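Alr3699 protein (Nostoc sp., PDB 4XSO) belongs to the GT-B clan of glycosyltransferases, built from two Rossmann-like domains, each around a parallel beta-sheet. Local coordinates at residues Q361-A364 / S365-D369; V370-I373 / N374-A378. All coordinates share one frame; numbering follows the deposited sequence.

In the fold
Contacts 1 and 2 lie in series on the last two helices, 350-368 and 370-382. Their centres are about 13 Å apart, and they stand about 16 Å and 17 Å from the centre of the chain. Direct packing joins them: Arg-367 O of contact 1 lies 3.8 Å from Ile-373 CD1 of contact 2. Asp-369 marks the change of helix, accepting the N-H of Val-371 from its N-cap position, and Phe-182 bonds the backbone on either side, at Phe-368 and Val-370. Contact 1 rests on helix 298-305 of the C-terminal domain and the loop at Tyr-179, between the two sheets in the sequence; contact 2 reaches Ile-178, Pro-31 and Tyr-32, consistent with the C-terminal helical return of GT-B proteins.

Contact 1. Residues Q361-A364 / S365-D369; sequences QAIA and SQRFD
Ile-363 swings CG1 opposite its backbone N (chi1 -175°), while Arg-367, one helical turn on, keeps CG beside its own N (chi1 -57°); these torsions lay the two chains side by side, pointing the same way. The pair illustrates i to i+4 packing along an alpha-helix, here the last turns of helix 350-368 in a GT-B protein. The touching atoms are aliphatic, with Ile-363 CG1 3.5 Å from Arg-367 CD. Further out the arginine turns away, and NH1 donates to the backbone O of Glu-320. Phe-368 CZ meets one face of the Arg-367 guanidinium, 3.7 Å above its plane and over its centre, while Arg-367 CB covers one face of the Phe-368 ring. A second side of the ring is met by Ala-364, whose CB lies at the edge, in plane, 4.0 Å from Phe-368 CD2. Tyr-179, edge-to-face, and Val-301 of helix 298-305 help to bury Phe-368, while Met-304 and Leu-305 of the same helix cover Ala-364. Backbone bonds bind the turns throughout, for example Arg-367 N to Ile-363 O at 3.0 Å. On another flank Gln-361 extends towards helix 298-305, where its NE2 donates to Leu-305 O. Its own carbonyl is gripped twice by Ser-365. Besides the regular helical bond from Ser-365 N to Gln-361 O (3.0 Å), the serine hydroxyl folds back on the preceding turn and donates as well, a common way for a helical serine to satisfy its OG. The two donors approach from opposite faces of the carbonyl plane, each tilted 30° from it, and the hydroxyl bond is the shorter, Ser-365 OG to Gln-361 O measuring 2.7 Å.

Contact 2. Residues V370-I373 / N374-A378; sequences VVTI and NQQIA
Val-370 O accepts from Asn-374 N at 2.8 Å and opens a run of four i to i+4 bonds that closes with Ile-377 N to Ile-373 O, bent only slightly (N-H...O 171°), so the backbone is regular alpha-helix from its first turn. Val-370 and Asn-374 run alongside each other, the methyl CG2 of Val-370 lying 3.8 Å from Asn-374 ND2. Gln-375 holds CG beside its backbone N (chi1 -63°), which returns its extended chain to the previous turn and brings NE2 to 4.0 Å from Val-371 CG1. Gln-376 follows the same course between two residues: its NE2 meets Thr-372 CG2 at 3.6 Å, and its OE1 lies 3.7 Å from Ile-373 CD1. These amide contacts are van der Waals in kind. The buried face is apolar, Ile-373 CG2 standing 4.2 Å from Ile-377 CD1 at an angle between the chains. Ile-377 and Gln-376 also touch Ile-178, while Asn-374 packs on Pro-31 and Ala-378 on Tyr-32. Such a C-terminal helix, returning to the N-terminal Rossmann-like domain, is characteristic of the GT-B fold.

Contact 1. Residues Q361-A364 / S365-D369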
loop_
_atom_site.group_PDB
_atom_site.type_symbol
_atom_site.label_atom_id
_atom_site.label_comp_id
_atom_site.label_asym_id
_atom_site.label_seq_id
_atom_site.Cartn_x
_atom_site.Cartn_y
_atom_site.Cartn_z
ATOM N N GLN A 361 44.242 12.280 -5.755
ATOM C CA GLN A 361 44.160 11.982 -4.331
ATOM C C GLN A 361 43.675 13.195 -3.572
ATOM O O GLN A 361 42.831 13.047 -2.696
ATOM C CB GLN A 361 45.498 11.450 -3.766
ATOM C CG GLN A 361 45.327 10.858 -2.385
ATOM C CD GLN A 361 46.562 10.060 -1.941
ATOM O OE1 GLN A 361 47.612 10.626 -1.767
ATOM N NE2 GLN A 361 46.438 8.711 -1.840
ATOM N N ALA A 362 44.223 14.372 -3.901
ATOM C CA ALA A 362 43.914 15.630 -3.180
ATOM C C ALA A 362 42.450 15.995 -3.384
ATOM O O ALA A 362 41.782 16.310 -2.412
ATOM C CB ALA A 362 44.782 16.795 -3.672
ATOM N N ILE A 363 41.968 16.008 -4.652
ATOM C CA ILE A 363 40.627 16.397 -4.889
ATOM C C ILE A 363 39.629 15.365 -4.328
ATOM O O ILE A 363 38.598 15.750 -3.767
ATOM C CB ILE A 363 40.373 16.784 -6.398
ATOM C CG1 ILE A 363 38.936 17.312 -6.597
ATOM C CG2 ILE A 363 40.548 15.637 -7.348
ATOM C CD1 ILE A 363 38.748 18.654 -5.944
ATOM N N ALA A 364 39.902 14.071 -4.448
ATOM C CA ALA A 364 38.933 13.073 -3.987
ATOM C C ALA A 364 38.849 13.091 -2.422
ATOM O O ALA A 364 37.797 12.830 -1.797
ATOM C CB ALA A 364 39.349 11.689 -4.490
ATOM N N SER A 365 39.984 13.357 -1.791
ATOM C CA SER A 365 40.010 13.430 -0.332
ATOM C C SER A 365 39.101 14.591 0.128
ATOM O O SER A 365 38.428 14.510 1.148
ATOM C CB SER A 365 41.468 13.636 0.146
ATOM O OG SER A 365 42.190 12.451 -0.162
ATOM N N GLN A 366 39.147 15.682 -0.620
ATOM C CA GLN A 366 38.307 16.821 -0.310
ATOM C C GLN A 366 36.804 16.540 -0.523
ATOM O O GLN A 366 35.981 16.862 0.357
ATOM C CB GLN A 366 38.841 18.077 -1.030
ATOM C CG GLN A 366 37.938 19.299 -0.987
ATOM C CD GLN A 366 38.248 20.296 -2.107
ATOM O OE1 GLN A 366 39.385 20.735 -2.255
ATOM N NE2 GLN A 366 37.242 20.627 -2.921
ATOM N N ARG A 367 36.426 15.988 -1.679
ATOM C CA ARG A 367 34.998 15.812 -2.042
ATOM C C ARG A 367 34.274 14.609 -1.487
ATOM O O ARG A 367 33.095 14.643 -1.342
ATOM C CB ARG A 367 34.947 15.718 -3.599
ATOM C CG ARG A 367 35.560 16.943 -4.289
ATOM C CD ARG A 367 35.538 16.823 -5.848
ATOM N NE ARG A 367 34.148 16.790 -6.308
ATOM C CZ ARG A 367 33.730 16.393 -7.512
ATOM N NH1 ARG A 367 34.567 15.991 -8.446
ATOM N NH2 ARG A 367 32.425 16.392 -7.769
ATOM N N PHE A 368 34.967 13.484 -1.254
ATOM C CA PHE A 368 34.328 12.216 -0.979
ATOM C C PHE A 368 34.718 11.609 0.394
ATOM O O PHE A 368 34.446 10.440 0.676
ATOM C CB PHE A 368 34.646 11.257 -2.094
ATOM C CG PHE A 368 34.364 11.836 -3.440
ATOM C CD1 PHE A 368 33.077 12.197 -3.788
ATOM C CD2 PHE A 368 35.388 12.080 -4.325
ATOM C CE1 PHE A 368 32.839 12.744 -5.067
ATOM C CE2 PHE A 368 35.161 12.663 -5.594
ATOM C CZ PHE A 368 33.915 12.975 -5.962
ATOM N N ASP A 369 35.320 12.431 1.247
ATOM C CA ASP A 369 35.631 11.995 2.626
ATOM C C ASP A 369 34.331 11.666 3.358
ATOM O O ASP A 369 33.431 12.489 3.432
ATOM C CB ASP A 369 36.445 13.073 3.310
ATOM C CG ASP A 369 36.961 12.661 4.693
ATOM O OD1 ASP A 369 36.498 11.667 5.271
ATOM O OD2 ASP A 369 37.875 13.385 5.168
#

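Contact 2. Residues V370-I373 / N374-A378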
loop_
_atom_site.group_PDB
_atom_site.type_symbol
_atom_site.label_atom_id
_atom_site.label_comp_id
_atom_site.label_asym_id
_atom_site.label_seq_id
_atom_site.Cartn_x
_atom_site.Cartn_y
_atom_site.Cartn_z
ATOM N N VAL A 370 34.220 10.436 3.814
ATOM C CA VAL A 370 33.062 9.999 4.572
ATOM C C VAL A 370 32.730 10.885 5.761
ATOM O O VAL A 370 31.549 11.003 6.067
ATOM C CB VAL A 370 33.149 8.518 5.004
ATOM C CG1 VAL A 370 34.124 8.316 6.175
ATOM C CG2 VAL A 370 31.749 7.983 5.322
ATOM N N VAL A 371 33.722 11.581 6.348
ATOM C CA VAL A 371 33.450 12.516 7.449
ATOM C C VAL A 371 32.650 13.685 6.979
ATOM O O VAL A 371 31.610 14.023 7.557
ATOM C CB VAL A 371 34.738 13.006 8.189
ATOM C CG1 VAL A 371 34.393 14.010 9.284
ATOM C CG2 VAL A 371 35.476 11.819 8.771
ATOM N N THR A 372 33.018 14.209 5.838
ATOM C CA THR A 372 32.302 15.308 5.271
ATOM C C THR A 372 30.923 14.891 4.779
ATOM O O THR A 372 29.918 15.603 5.057
ATOM C CB THR A 372 33.106 15.884 4.093
ATOM O OG1 THR A 372 34.440 16.126 4.551
ATOM C CG2 THR A 372 32.443 17.132 3.488
ATOM N N ILE A 373 30.867 13.752 4.080
ATOM C CA ILE A 373 29.588 13.244 3.569
ATOM C C ILE A 373 28.656 12.999 4.732
ATOM O O ILE A 373 27.496 13.352 4.644
ATOM C CB ILE A 373 29.782 11.971 2.732
ATOM C CG1 ILE A 373 30.573 12.304 1.475
ATOM C CG2 ILE A 373 28.526 11.187 2.460
ATOM C CD1 ILE A 373 30.145 13.517 0.735
ATOM N N ASN A 374 29.123 12.329 5.791
ATOM C CA ASN A 374 28.220 12.072 6.945
ATOM C C ASN A 374 27.707 13.350 7.580
ATOM O O ASN A 374 26.541 13.389 7.976
ATOM C CB ASN A 374 28.882 11.229 8.025
ATOM C CG ASN A 374 28.961 9.794 7.667
ATOM O OD1 ASN A 374 28.241 9.289 6.753
ATOM N ND2 ASN A 374 29.854 9.094 8.364
ATOM N N GLN A 375 28.532 14.409 7.612
ATOM C CA GLN A 375 28.090 15.724 8.099
ATOM C C GLN A 375 26.966 16.276 7.206
ATOM O O GLN A 375 25.958 16.801 7.684
ATOM C CB GLN A 375 29.223 16.731 8.105
ATOM C CG GLN A 375 30.343 16.333 9.045
ATOM C CD GLN A 375 31.562 17.279 9.090
ATOM O OE1 GLN A 375 31.899 17.989 8.118
ATOM N NE2 GLN A 375 32.256 17.251 10.228
ATOM N N GLN A 376 27.150 16.181 5.906
ATOM C CA GLN A 376 26.102 16.652 4.977
ATOM C C GLN A 376 24.775 15.899 5.202
ATOM O O GLN A 376 23.681 16.485 5.285
ATOM C CB GLN A 376 26.599 16.423 3.551
ATOM C CG GLN A 376 27.665 17.404 3.199
ATOM C CD GLN A 376 28.286 17.102 1.858
ATOM O OE1 GLN A 376 27.761 16.307 1.038
ATOM N NE2 GLN A 376 29.427 17.723 1.619
ATOM N N ILE A 377 24.851 14.577 5.287
ATOM C CA ILE A 377 23.652 13.807 5.572
ATOM C C ILE A 377 22.981 14.255 6.902
ATOM O O ILE A 377 21.774 14.504 6.938
ATOM C CB ILE A 377 23.989 12.293 5.557
ATOM C CG1 ILE A 377 24.338 11.847 4.118
ATOM C CG2 ILE A 377 22.839 11.487 6.096
ATOM C CD1 ILE A 377 24.741 10.392 3.985
ATOM N N ALA A 378 23.768 14.349 7.979
ATOM C CA ALA A 378 23.253 14.732 9.315
ATOM C C ALA A 378 22.610 16.138 9.246
ATOM O O ALA A 378 21.512 16.330 9.709
ATOM C CB ALA A 378 24.389 14.763 10.331
#